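Local coordinates for CELL division protein FTSZ (Haloferax volcanii, PDB 4B46) that binds and probably hydrolyses GTP as a tubulin-like cytoskeletal protein that controls cell shape and is essential for the rod-shaped swimming form, at residues Val95-Phe101 against Ile126-Pro130; Val166-Trp172 against Arg282-Pro286; Asn192-Leu197 against Thr230-Ala234. All blocks are in the same frame, centred on the assembly; numbering follows the deposited sequence.

Contact 1 (Val95-Phe101 against Ile126-Pro130); sequences VHEVDAF and IYTEP
Residues 95-97 form a short 3-10 turn, closed by the bond from Val98 N to Val95 O (3.1 Å); Val98 is extended, Asp99 (phi/psi -84/-30) kinks the chain, and the strand starts at Ala100. Opposite it, 126-130 leaves a helix at Tyr127 and runs on without regular structure, with Glu129 and Pro130 extended. Across the gap, Ala100 CA and Pro130 CA are 4.9 Å apart, while Val95 CA and Tyr127 CA stand at 8.7 Å.

One direct hydrogen bond joins the backbones, Phe101 N to Pro130 O (2.9 Å, 165°). Proline has no NH to give, but none is used here: its carbonyl alone takes part; its CD rests 3.3 Å from Asp99 O. A water 2.7 Å from both Val98 O and Glu129 OE2 bridges them.

The apolar part is a small cluster. Phe101 (chi1 m) and Tyr127 (chi1 m) lie with planes at 25° and centroids 4.9 Å apart, so slid that they barely overlap; Phe101 CZ reaches Tyr127 CD2 at 3.4 Å. Val95 (chi1 t) adds an off-centre CH-pi contact, CG1 being 4.3 Å from the Tyr127 centroid. The Tyr127 hydroxyl is hydrogen-bonded to Gln87, and Asp99 OD2 accepts from the backbone N of Lys2.

This is where neighbouring parallel strands 100-106 and 131-137, linked through helix 111-126, begin to pair: a beta-alpha-beta crossover of the Rossmann-like GTPase domain of tubulin and FtsZ.

Contact 2 (Val166-Trp172 against Arg282-Pro286); sequences VFDNDAW and RLTLP. With GDP (guanosine-5'-diphosphate), chain B.
The guanine pocket of the GTPase domain is formed partly by the end of strand 163-168, and the loop 282-286 of the C-terminal domain packs against and hydrogen-bonds to that end. Asn169 (chi1 m) reads the base with both amide atoms: ND2 donates to GDP N3 (3.0 Å), and OD1 accepts from GDP N2 (3.2 Å). Its CA-to-CB bond points away from 282-286. Glu142 and Asn187 also bind the nucleotide.

Residues 166-168 are extended and 169-171 make a 3-10 turn, with Ala171 N bonded to Asp168 O and Trp172 N to Asn169 O (3.0 Å each). Asp168 OD1 accepts from Asp170 N (3.0 Å), an Asx turn, while its OD2 forms a salt bridge with Arg354. Segment 282-286 is irregular, extended except at Thr284 (phi/psi -57/-45).

Phe167 CA faces Thr284 CA at 4.5 Å. Thr284 bonds the strand twice: its O accepts from Asp168 N (2.8 Å, 168°), and its OG1 (chi1 p) donates to Val166 O (2.8 Å). Trp172 (chi1 m) turns its NE1 to Leu283 O (3.1 Å), and the aliphatic part of Arg282 covers its face, CD 3.5 Å from the six-ring centroid. Ala171, small enough for close approach, sets CB 3.5 Å from Pro286 CG; Val166 CG1 meets Leu285 CB at 4.0 Å.

Such a join of nucleotide-binding strand end and C-terminal-domain loop belongs to the interdomain interface of the tubulin/FtsZ fold.

Contact 3 (Asn192-Leu197 against Thr230-Ala234); sequences NRFGVL and TVGYA
Strand 230-234 runs extended across helix 192-197, the two axes 8.9 Å apart at closest approach and crossing at 95°; Arg193 CA and Tyr233 CA, at 6.4 Å, mark the register. Thr230 turns its side chain away from the helix, where its OG1 meets Leu285 O. Val231 (chi1 t) points to the helix and packs on its strand-facing side: CG2 lies 3.7 Å from Phe194 CE1 and 4.5 Å from Leu197 CD2, while CG1 is 4.3 Å from Arg193 CB. A branched side chain suits this spot, compact in the strand yet touching three helical residues. A water 2.9 Å from Val231 O accepts a hydrogen bond from Arg193 NE (2.8 Å). Helix 179-198 is the long central helix of the tubulin/FtsZ fold, linking GTPase and C-terminal domains, and strand 228-237 passes across it. Tyr233 (chi1 t) then lays its large ring against the helix: CD1 is 3.5 Å from Arg193 NH2, over a face of the guanidinium, and CE2 is 4.1 Å from Val196 CG2, which sits at the ring edge, and 3.7 Å from Asn192 O. A second water bridges Arg193 NH2 (2.7 Å) and Tyr233 O (2.8 Å), and Ala234 faces helix 265-280.

How the contacts relate
From the N terminus, contact 1 comes first, closing the short loop through strand 100-106 and helix 111-126 and joining strands 100-106 and 131-137 within the GTPase domain. Contact 2 opens later, at the end of strand 163-168, and closes only after 109 further residues, tying that strand to a loop of the C-terminal domain. Contact 3 is nested inside that loop, packing helix 179-198 on strand 228-237. Contacts 2 and 3 touch: Leu285 O lies 2.7 Å from Thr230 OG1, and Thr284 OG1 2.9 Å from Val231 N. Contact 1 stands apart, its centre 27 Å and 22 Å from those of contacts 2 and 3. All three reach the same sheet, in which strands 163-168 and 228-237 are neighbours.

Contact 1 (Val95-Phe101 against Ile126-Pro130)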
loop_
_atom_site.group_PDB
_atom_site.type_symbol
_atom_site.label_atom_id
_atom_site.label_comp_id
_atom_site.label_asym_id
_atom_site.label_seq_id
_atom_site.Cartn_x
_atom_site.Cartn_y
_atom_site.Cartn_z
ATOM N N VAL A 95 13.651 0.567 15.191
ATOM C CA VAL A 95 13.701 -0.246 13.982
ATOM C C VAL A 95 13.845 -1.743 14.273
ATOM O O VAL A 95 13.304 -2.565 13.540
ATOM C CB VAL A 95 14.805 0.249 13.015
ATOM C CG1 VAL A 95 14.905 -0.651 11.789
ATOM C CG2 VAL A 95 14.524 1.691 12.592
ATOM N N HIS A 96 14.542 -2.098 15.353
ATOM C CA HIS A 96 14.666 -3.502 15.737
ATOM C C HIS A 96 13.309 -4.144 16.031
ATOM O O HIS A 96 13.193 -5.368 16.076
ATOM C CB HIS A 96 15.592 -3.674 16.947
ATOM C CG HIS A 96 17.024 -3.338 16.670
ATOM N ND1 HIS A 96 17.758 -3.958 15.683
ATOM C CD2 HIS A 96 17.858 -2.446 17.253
ATOM C CE1 HIS A 96 18.980 -3.457 15.662
ATOM N NE2 HIS A 96 19.068 -2.539 16.607
ATOM N N GLU A 97 12.281 -3.321 16.225
ATOM C CA GLU A 97 10.963 -3.848 16.570
ATOM C C GLU A 97 10.004 -3.892 15.387
ATOM O O GLU A 97 8.814 -4.141 15.572
ATOM C CB GLU A 97 10.340 -3.048 17.719
ATOM C CG GLU A 97 11.087 -3.183 19.052
ATOM C CD GLU A 97 10.655 -2.142 20.074
ATOM O OE1 GLU A 97 9.560 -1.556 19.917
ATOM O OE2 GLU A 97 11.416 -1.905 21.036
ATOM N N VAL A 98 10.505 -3.656 14.178
ATOM C CA VAL A 98 9.641 -3.741 13.002
ATOM C C VAL A 98 10.040 -4.874 12.063
ATOM O O VAL A 98 11.214 -5.239 11.965
ATOM C CB VAL A 98 9.560 -2.397 12.208
ATOM C CG1 VAL A 98 9.385 -1.225 13.160
ATOM C CG2 VAL A 98 10.790 -2.197 11.342
ATOM N N ASP A 99 9.039 -5.428 11.385
ATOM C CA ASP A 99 9.233 -6.483 10.396
ATOM C C ASP A 99 9.595 -5.922 9.026
ATOM O O ASP A 99 10.284 -6.577 8.240
ATOM C CB ASP A 99 7.959 -7.327 10.273
ATOM C CG ASP A 99 7.608 -8.027 11.566
ATOM O OD1 ASP A 99 8.519 -8.643 12.158
ATOM O OD2 ASP A 99 6.443 -7.941 12.000
ATOM N N ALA A 100 9.110 -4.718 8.736
ATOM C CA ALA A 100 9.355 -4.108 7.435
ATOM C C ALA A 100 9.069 -2.615 7.441
ATOM O O ALA A 100 8.363 -2.115 8.317
ATOM C CB ALA A 100 8.498 -4.803 6.350
ATOM N N PHE A 101 9.628 -1.914 6.455
ATOM C CA PHE A 101 9.275 -0.522 6.183
ATOM C C PHE A 101 8.224 -0.488 5.085
ATOM O O PHE A 101 8.224 -1.353 4.206
ATOM C CB PHE A 101 10.498 0.257 5.705
ATOM C CG PHE A 101 11.514 0.507 6.774
ATOM C CD1 PHE A 101 12.519 -0.410 7.017
ATOM C CD2 PHE A 101 11.460 1.667 7.532
ATOM C CE1 PHE A 101 13.459 -0.177 8.009
ATOM C CE2 PHE A 101 12.393 1.911 8.518
ATOM C CZ PHE A 101 13.394 0.994 8.755
ATOM N N ILE A 126 20.750 1.257 4.249
ATOM C CA ILE A 126 21.214 1.282 5.634
ATOM C C ILE A 126 20.547 0.244 6.541
ATOM O O ILE A 126 21.107 -0.111 7.579
ATOM C CB ILE A 126 21.113 2.703 6.268
ATOM C CG1 ILE A 126 19.703 2.965 6.790
ATOM C CG2 ILE A 126 21.537 3.785 5.258
ATOM C CD1 ILE A 126 19.512 4.373 7.313
ATOM N N TYR A 127 19.363 -0.237 6.156
ATOM C CA TYR A 127 18.665 -1.255 6.942
ATOM C C TYR A 127 18.580 -2.574 6.182
ATOM O O TYR A 127 18.660 -2.596 4.957
ATOM C CB TYR A 127 17.250 -0.801 7.321
ATOM C CG TYR A 127 17.208 0.445 8.171
ATOM C CD1 TYR A 127 17.762 0.463 9.448
ATOM C CD2 TYR A 127 16.609 1.607 7.699
ATOM C CE1 TYR A 127 17.728 1.609 10.228
ATOM C CE2 TYR A 127 16.565 2.754 8.468
ATOM C CZ TYR A 127 17.121 2.751 9.729
ATOM O OH TYR A 127 17.074 3.892 10.488
ATOM N N THR A 128 18.408 -3.668 6.917
ATOM C CA THR A 128 18.327 -4.989 6.305
ATOM C C THR A 128 16.917 -5.580 6.305
ATOM O O THR A 128 16.693 -6.629 5.710
ATOM C CB THR A 128 19.303 -5.985 6.970
ATOM O OG1 THR A 128 19.113 -5.966 8.389
ATOM C CG2 THR A 128 20.743 -5.603 6.665
ATOM N N GLU A 129 15.972 -4.928 6.975
ATOM C CA GLU A 129 14.575 -5.365 6.907
ATOM C C GLU A 129 14.014 -5.081 5.508
ATOM O O GLU A 129 14.511 -4.195 4.819
ATOM C CB GLU A 129 13.718 -4.638 7.953
ATOM C CG GLU A 129 14.004 -5.020 9.403
ATOM C CD GLU A 129 15.092 -4.175 10.028
ATOM O OE1 GLU A 129 15.658 -3.314 9.318
ATOM O OE2 GLU A 129 15.368 -4.369 11.234
ATOM N N PRO A 130 12.979 -5.829 5.084
ATOM C CA PRO A 130 12.361 -5.530 3.778
ATOM C C PRO A 130 11.813 -4.105 3.712
ATOM O O PRO A 130 11.326 -3.590 4.720
ATOM C CB PRO A 130 11.196 -6.527 3.701
ATOM C CG PRO A 130 11.580 -7.650 4.623
ATOM C CD PRO A 130 12.358 -6.992 5.743
HETATM O O HOH W 1 13.751 -5.812 12.821
#

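Contact 2 (Val166-Trp172 against Arg282-Pro286)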
loop_
_atom_site.group_PDB
_atom_site.type_symbol
_atom_site.label_atom_id
_atom_site.label_comp_id
_atom_site.label_asym_id
_atom_site.label_seq_id
_atom_site.Cartn_x
_atom_site.Cartn_y
_atom_site.Cartn_z
ATOM N N VAL A 166 0.319 -1.754 -5.121
ATOM C CA VAL A 166 -0.276 -0.656 -5.889
ATOM C C VAL A 166 -1.770 -0.504 -5.604
ATOM O O VAL A 166 -2.511 -1.492 -5.522
ATOM C CB VAL A 166 -0.037 -0.845 -7.407
ATOM C CG1 VAL A 166 -0.726 0.265 -8.243
ATOM C CG2 VAL A 166 1.453 -0.905 -7.707
ATOM N N PHE A 167 -2.197 0.743 -5.439
ATOM C CA PHE A 167 -3.609 1.092 -5.418
ATOM C C PHE A 167 -3.845 2.129 -6.515
ATOM O O PHE A 167 -3.187 3.171 -6.542
ATOM C CB PHE A 167 -4.032 1.636 -4.046
ATOM C CG PHE A 167 -5.512 1.869 -3.926
ATOM C CD1 PHE A 167 -6.079 3.059 -4.361
ATOM C CD2 PHE A 167 -6.339 0.888 -3.390
ATOM C CE1 PHE A 167 -7.448 3.275 -4.263
ATOM C CE2 PHE A 167 -7.708 1.089 -3.289
ATOM C CZ PHE A 167 -8.264 2.288 -3.727
ATOM N N ASP A 168 -4.773 1.842 -7.425
ATOM C CA ASP A 168 -5.023 2.729 -8.563
ATOM C C ASP A 168 -6.271 3.589 -8.328
ATOM O O ASP A 168 -7.393 3.087 -8.414
ATOM C CB ASP A 168 -5.175 1.876 -9.836
ATOM C CG ASP A 168 -5.187 2.705 -11.120
ATOM O OD1 ASP A 168 -5.206 3.959 -11.058
ATOM O OD2 ASP A 168 -5.167 2.091 -12.208
ATOM N N ASN A 169 -6.088 4.879 -8.036
ATOM C CA ASN A 169 -7.239 5.780 -7.887
ATOM C C ASN A 169 -8.187 5.738 -9.077
ATOM O O ASN A 169 -9.386 5.944 -8.923
ATOM C CB ASN A 169 -6.805 7.238 -7.692
ATOM C CG ASN A 169 -6.291 7.522 -6.291
ATOM O OD1 ASN A 169 -6.434 6.704 -5.373
ATOM N ND2 ASN A 169 -5.695 8.696 -6.119
ATOM N N ASP A 170 -7.657 5.494 -10.271
ATOM C CA ASP A 170 -8.512 5.530 -11.459
ATOM C C ASP A 170 -9.592 4.434 -11.431
ATOM O O ASP A 170 -10.670 4.598 -12.004
ATOM C CB ASP A 170 -7.682 5.431 -12.741
ATOM C CG ASP A 170 -8.503 5.725 -13.982
ATOM O OD1 ASP A 170 -9.144 6.795 -14.029
ATOM O OD2 ASP A 170 -8.511 4.890 -14.912
ATOM N N ALA A 171 -9.306 3.330 -10.753
ATOM C CA ALA A 171 -10.263 2.226 -10.668
ATOM C C ALA A 171 -11.261 2.446 -9.540
ATOM O O ALA A 171 -12.251 1.732 -9.435
ATOM C CB ALA A 171 -9.529 0.899 -10.458
ATOM N N TRP A 172 -10.985 3.421 -8.682
ATOM C CA TRP A 172 -11.799 3.629 -7.494
ATOM C C TRP A 172 -12.408 5.036 -7.434
ATOM O O TRP A 172 -12.781 5.516 -6.364
ATOM C CB TRP A 172 -10.967 3.358 -6.242
ATOM C CG TRP A 172 -10.539 1.910 -6.134
ATOM C CD1 TRP A 172 -9.470 1.327 -6.735
ATOM C CD2 TRP A 172 -11.199 0.880 -5.389
ATOM N NE1 TRP A 172 -9.419 -0.011 -6.412
ATOM C CE2 TRP A 172 -10.464 -0.307 -5.578
ATOM C CE3 TRP A 172 -12.338 0.846 -4.582
ATOM C CZ2 TRP A 172 -10.832 -1.519 -4.990
ATOM C CZ3 TRP A 172 -12.701 -0.350 -3.996
ATOM C CH2 TRP A 172 -11.949 -1.518 -4.200
ATOM N N ARG A 282 -13.350 -5.996 -7.363
ATOM C CA ARG A 282 -12.410 -4.942 -7.733
ATOM C C ARG A 282 -11.113 -5.050 -6.921
ATOM O O ARG A 282 -11.129 -5.103 -5.691
ATOM C CB ARG A 282 -13.054 -3.572 -7.554
ATOM C CG ARG A 282 -12.214 -2.403 -8.081
ATOM C CD ARG A 282 -12.962 -1.102 -7.907
ATOM N NE ARG A 282 -14.107 -1.037 -8.808
ATOM C CZ ARG A 282 -15.286 -0.536 -8.475
ATOM N NH1 ARG A 282 -15.473 -0.056 -7.251
ATOM N NH2 ARG A 282 -16.279 -0.518 -9.363
ATOM N N LEU A 283 -9.994 -5.104 -7.632
ATOM C CA LEU A 283 -8.672 -5.157 -7.018
ATOM C C LEU A 283 -8.105 -3.755 -6.804
ATOM O O LEU A 283 -8.511 -2.817 -7.475
ATOM C CB LEU A 283 -7.732 -5.940 -7.927
ATOM C CG LEU A 283 -8.254 -7.328 -8.312
ATOM C CD1 LEU A 283 -7.202 -8.034 -9.135
ATOM C CD2 LEU A 283 -8.614 -8.146 -7.065
ATOM N N THR A 284 -7.162 -3.620 -5.876
ATOM C CA THR A 284 -6.503 -2.332 -5.651
ATOM C C THR A 284 -5.875 -1.862 -6.962
ATOM O O THR A 284 -6.035 -0.702 -7.360
ATOM C CB THR A 284 -5.458 -2.408 -4.498
ATOM O OG1 THR A 284 -4.457 -3.391 -4.794
ATOM C CG2 THR A 284 -6.145 -2.770 -3.180
ATOM N N LEU A 285 -5.194 -2.785 -7.643
ATOM C CA LEU A 285 -4.751 -2.597 -9.021
ATOM C C LEU A 285 -5.427 -3.628 -9.919
ATOM O O LEU A 285 -5.128 -4.810 -9.828
ATOM C CB LEU A 285 -3.223 -2.742 -9.143
ATOM C CG LEU A 285 -2.665 -2.760 -10.580
ATOM C CD1 LEU A 285 -2.906 -1.423 -11.327
ATOM C CD2 LEU A 285 -1.183 -3.119 -10.584
ATOM N N PRO A 286 -6.349 -3.186 -10.792
ATOM C CA PRO A 286 -7.019 -4.156 -11.671
ATOM C C PRO A 286 -6.032 -4.870 -12.591
ATOM O O PRO A 286 -5.071 -4.260 -13.078
ATOM C CB PRO A 286 -7.990 -3.289 -12.489
ATOM C CG PRO A 286 -8.254 -2.122 -11.627
ATOM C CD PRO A 286 -6.944 -1.846 -10.891
HETATM P PB GDP B . 2.662 15.626 -3.624
HETATM O O1B GDP B . 3.401 16.619 -4.474
HETATM O O2B GDP B . 2.436 16.129 -2.216
HETATM O O3B GDP B . 3.440 14.335 -3.631
HETATM O O3A GDP B . 1.259 15.444 -4.369
HETATM P PA GDP B . -0.058 14.852 -3.682
HETATM O O1A GDP B . 0.259 13.769 -2.707
HETATM O O2A GDP B . -0.864 15.969 -3.082
HETATM O "O5'" GDP B . -0.828 14.282 -4.982
HETATM C "C5'" GDP B . -0.191 13.239 -5.723
HETATM C "C4'" GDP B . -1.247 12.304 -6.284
HETATM O "O4'" GDP B . -1.868 11.590 -5.229
HETATM C "C3'" GDP B . -2.399 13.059 -6.919
HETATM O "O3'" GDP B . -2.081 13.271 -8.288
HETATM C "C2'" GDP B . -3.599 12.143 -6.735
HETATM O "O2'" GDP B . -3.608 11.121 -7.734
HETATM C "C1'" GDP B . -3.277 11.391 -5.479
HETATM N N9 GDP B . -3.883 11.877 -4.231
HETATM C C8 GDP B . -3.799 13.115 -3.704
HETATM N N7 GDP B . -4.413 13.153 -2.491
HETATM C C5 GDP B . -4.865 11.902 -2.227
HETATM C C6 GDP B . -5.578 11.222 -1.125
HETATM O O6 GDP B . -5.935 11.842 -0.089
HETATM N N1 GDP B . -5.840 9.917 -1.276
HETATM C C2 GDP B . -5.485 9.212 -2.365
HETATM N N2 GDP B . -5.809 7.899 -2.427
HETATM N N3 GDP B . -4.823 9.762 -3.407
HETATM C C4 GDP B . -4.497 11.071 -3.380
#

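Contact 3 (Asn192-Leu197 against Thr230-Ala234)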
loop_
_atom_site.group_PDB
_atom_site.type_symbol
_atom_site.label_atom_id
_atom_site.label_comp_id
_atom_site.label_asym_id
_atom_site.label_seq_id
_atom_site.Cartn_x
_atom_site.Cartn_y
_atom_site.Cartn_z
ATOM N N ASN A 192 -8.702 -0.162 4.906
ATOM C CA ASN A 192 -9.434 -1.380 5.254
ATOM C C ASN A 192 -8.823 -2.614 4.613
ATOM O O ASN A 192 -8.832 -3.695 5.184
ATOM C CB ASN A 192 -10.903 -1.276 4.835
ATOM C CG ASN A 192 -11.716 -0.408 5.771
ATOM O OD1 ASN A 192 -11.421 -0.314 6.962
ATOM N ND2 ASN A 192 -12.756 0.230 5.238
ATOM N N ARG A 193 -8.301 -2.441 3.410
ATOM C CA ARG A 193 -7.735 -3.545 2.656
ATOM C C ARG A 193 -6.348 -3.904 3.139
ATOM O O ARG A 193 -6.095 -5.057 3.497
ATOM C CB ARG A 193 -7.737 -3.221 1.163
ATOM C CG ARG A 193 -9.140 -3.333 0.584
ATOM C CD ARG A 193 -9.331 -2.608 -0.745
ATOM N NE ARG A 193 -10.632 -2.997 -1.285
ATOM C CZ ARG A 193 -11.784 -2.517 -0.838
ATOM N NH1 ARG A 193 -11.792 -1.598 0.123
ATOM N NH2 ARG A 193 -12.923 -2.948 -1.356
ATOM N N PHE A 194 -5.446 -2.926 3.156
ATOM C CA PHE A 194 -4.090 -3.192 3.620
ATOM C C PHE A 194 -4.025 -3.387 5.131
ATOM O O PHE A 194 -3.128 -4.063 5.649
ATOM C CB PHE A 194 -3.129 -2.106 3.132
ATOM C CG PHE A 194 -2.953 -2.099 1.637
ATOM C CD1 PHE A 194 -2.160 -3.054 1.022
ATOM C CD2 PHE A 194 -3.603 -1.161 0.846
ATOM C CE1 PHE A 194 -2.010 -3.076 -0.352
ATOM C CE2 PHE A 194 -3.462 -1.177 -0.532
ATOM C CZ PHE A 194 -2.655 -2.127 -1.131
ATOM N N GLY A 195 -4.980 -2.810 5.846
ATOM C CA GLY A 195 -5.058 -3.030 7.278
ATOM C C GLY A 195 -5.407 -4.476 7.606
ATOM O O GLY A 195 -4.929 -5.030 8.594
ATOM N N VAL A 196 -6.253 -5.096 6.790
ATOM C CA VAL A 196 -6.610 -6.492 7.053
ATOM C C VAL A 196 -5.420 -7.382 6.736
ATOM O O VAL A 196 -5.103 -8.296 7.497
ATOM C CB VAL A 196 -7.867 -6.948 6.274
ATOM C CG1 VAL A 196 -7.979 -8.472 6.261
ATOM C CG2 VAL A 196 -9.107 -6.352 6.898
ATOM N N LEU A 197 -4.745 -7.090 5.628
ATOM C CA LEU A 197 -3.585 -7.872 5.218
ATOM C C LEU A 197 -2.459 -7.860 6.254
ATOM O O LEU A 197 -1.903 -8.906 6.593
ATOM C CB LEU A 197 -3.035 -7.366 3.884
ATOM C CG LEU A 197 -1.679 -7.959 3.486
ATOM C CD1 LEU A 197 -1.783 -9.473 3.195
ATOM C CD2 LEU A 197 -1.080 -7.221 2.306
ATOM N N THR A 230 -1.037 -6.654 -6.007
ATOM C CA THR A 230 -2.398 -6.129 -5.992
ATOM C C THR A 230 -3.178 -6.864 -4.906
ATOM O O THR A 230 -2.849 -8.003 -4.550
ATOM C CB THR A 230 -3.080 -6.283 -7.381
ATOM O OG1 THR A 230 -4.367 -5.633 -7.387
ATOM C CG2 THR A 230 -3.251 -7.765 -7.769
ATOM N N VAL A 231 -4.206 -6.217 -4.366
ATOM C CA VAL A 231 -4.989 -6.829 -3.301
ATOM C C VAL A 231 -6.480 -6.933 -3.632
ATOM O O VAL A 231 -7.098 -5.960 -4.061
ATOM C CB VAL A 231 -4.777 -6.084 -1.956
ATOM C CG1 VAL A 231 -5.801 -6.503 -0.926
ATOM C CG2 VAL A 231 -3.363 -6.343 -1.434
ATOM N N GLY A 232 -7.048 -8.127 -3.435
ATOM C CA GLY A 232 -8.484 -8.322 -3.549
ATOM C C GLY A 232 -9.098 -8.370 -2.169
ATOM O O GLY A 232 -8.411 -8.710 -1.204
ATOM N N TYR A 233 -10.384 -8.051 -2.058
ATOM C CA TYR A 233 -10.983 -7.865 -0.736
ATOM C C TYR A 233 -12.488 -8.010 -0.768
ATOM O O TYR A 233 -13.157 -7.417 -1.606
ATOM C CB TYR A 233 -10.614 -6.469 -0.190
ATOM C CG TYR A 233 -11.307 -6.054 1.107
ATOM C CD1 TYR A 233 -12.545 -5.425 1.091
ATOM C CD2 TYR A 233 -10.687 -6.240 2.343
ATOM C CE1 TYR A 233 -13.174 -5.035 2.266
ATOM C CE2 TYR A 233 -11.303 -5.838 3.523
ATOM C CZ TYR A 233 -12.543 -5.242 3.475
ATOM O OH TYR A 233 -13.159 -4.851 4.639
ATOM N N ALA A 234 -13.019 -8.789 0.167
ATOM C CA ALA A 234 -14.453 -8.840 0.391
ATOM C C ALA A 234 -14.726 -9.001 1.879
ATOM O O ALA A 234 -13.932 -9.586 2.607
ATOM C CB ALA A 234 -15.093 -9.975 -0.406
HETATM O O HOH W 2 -9.585 -4.668 -3.337
HETATM O O HOH W 3 -12.944 -5.008 -3.104
#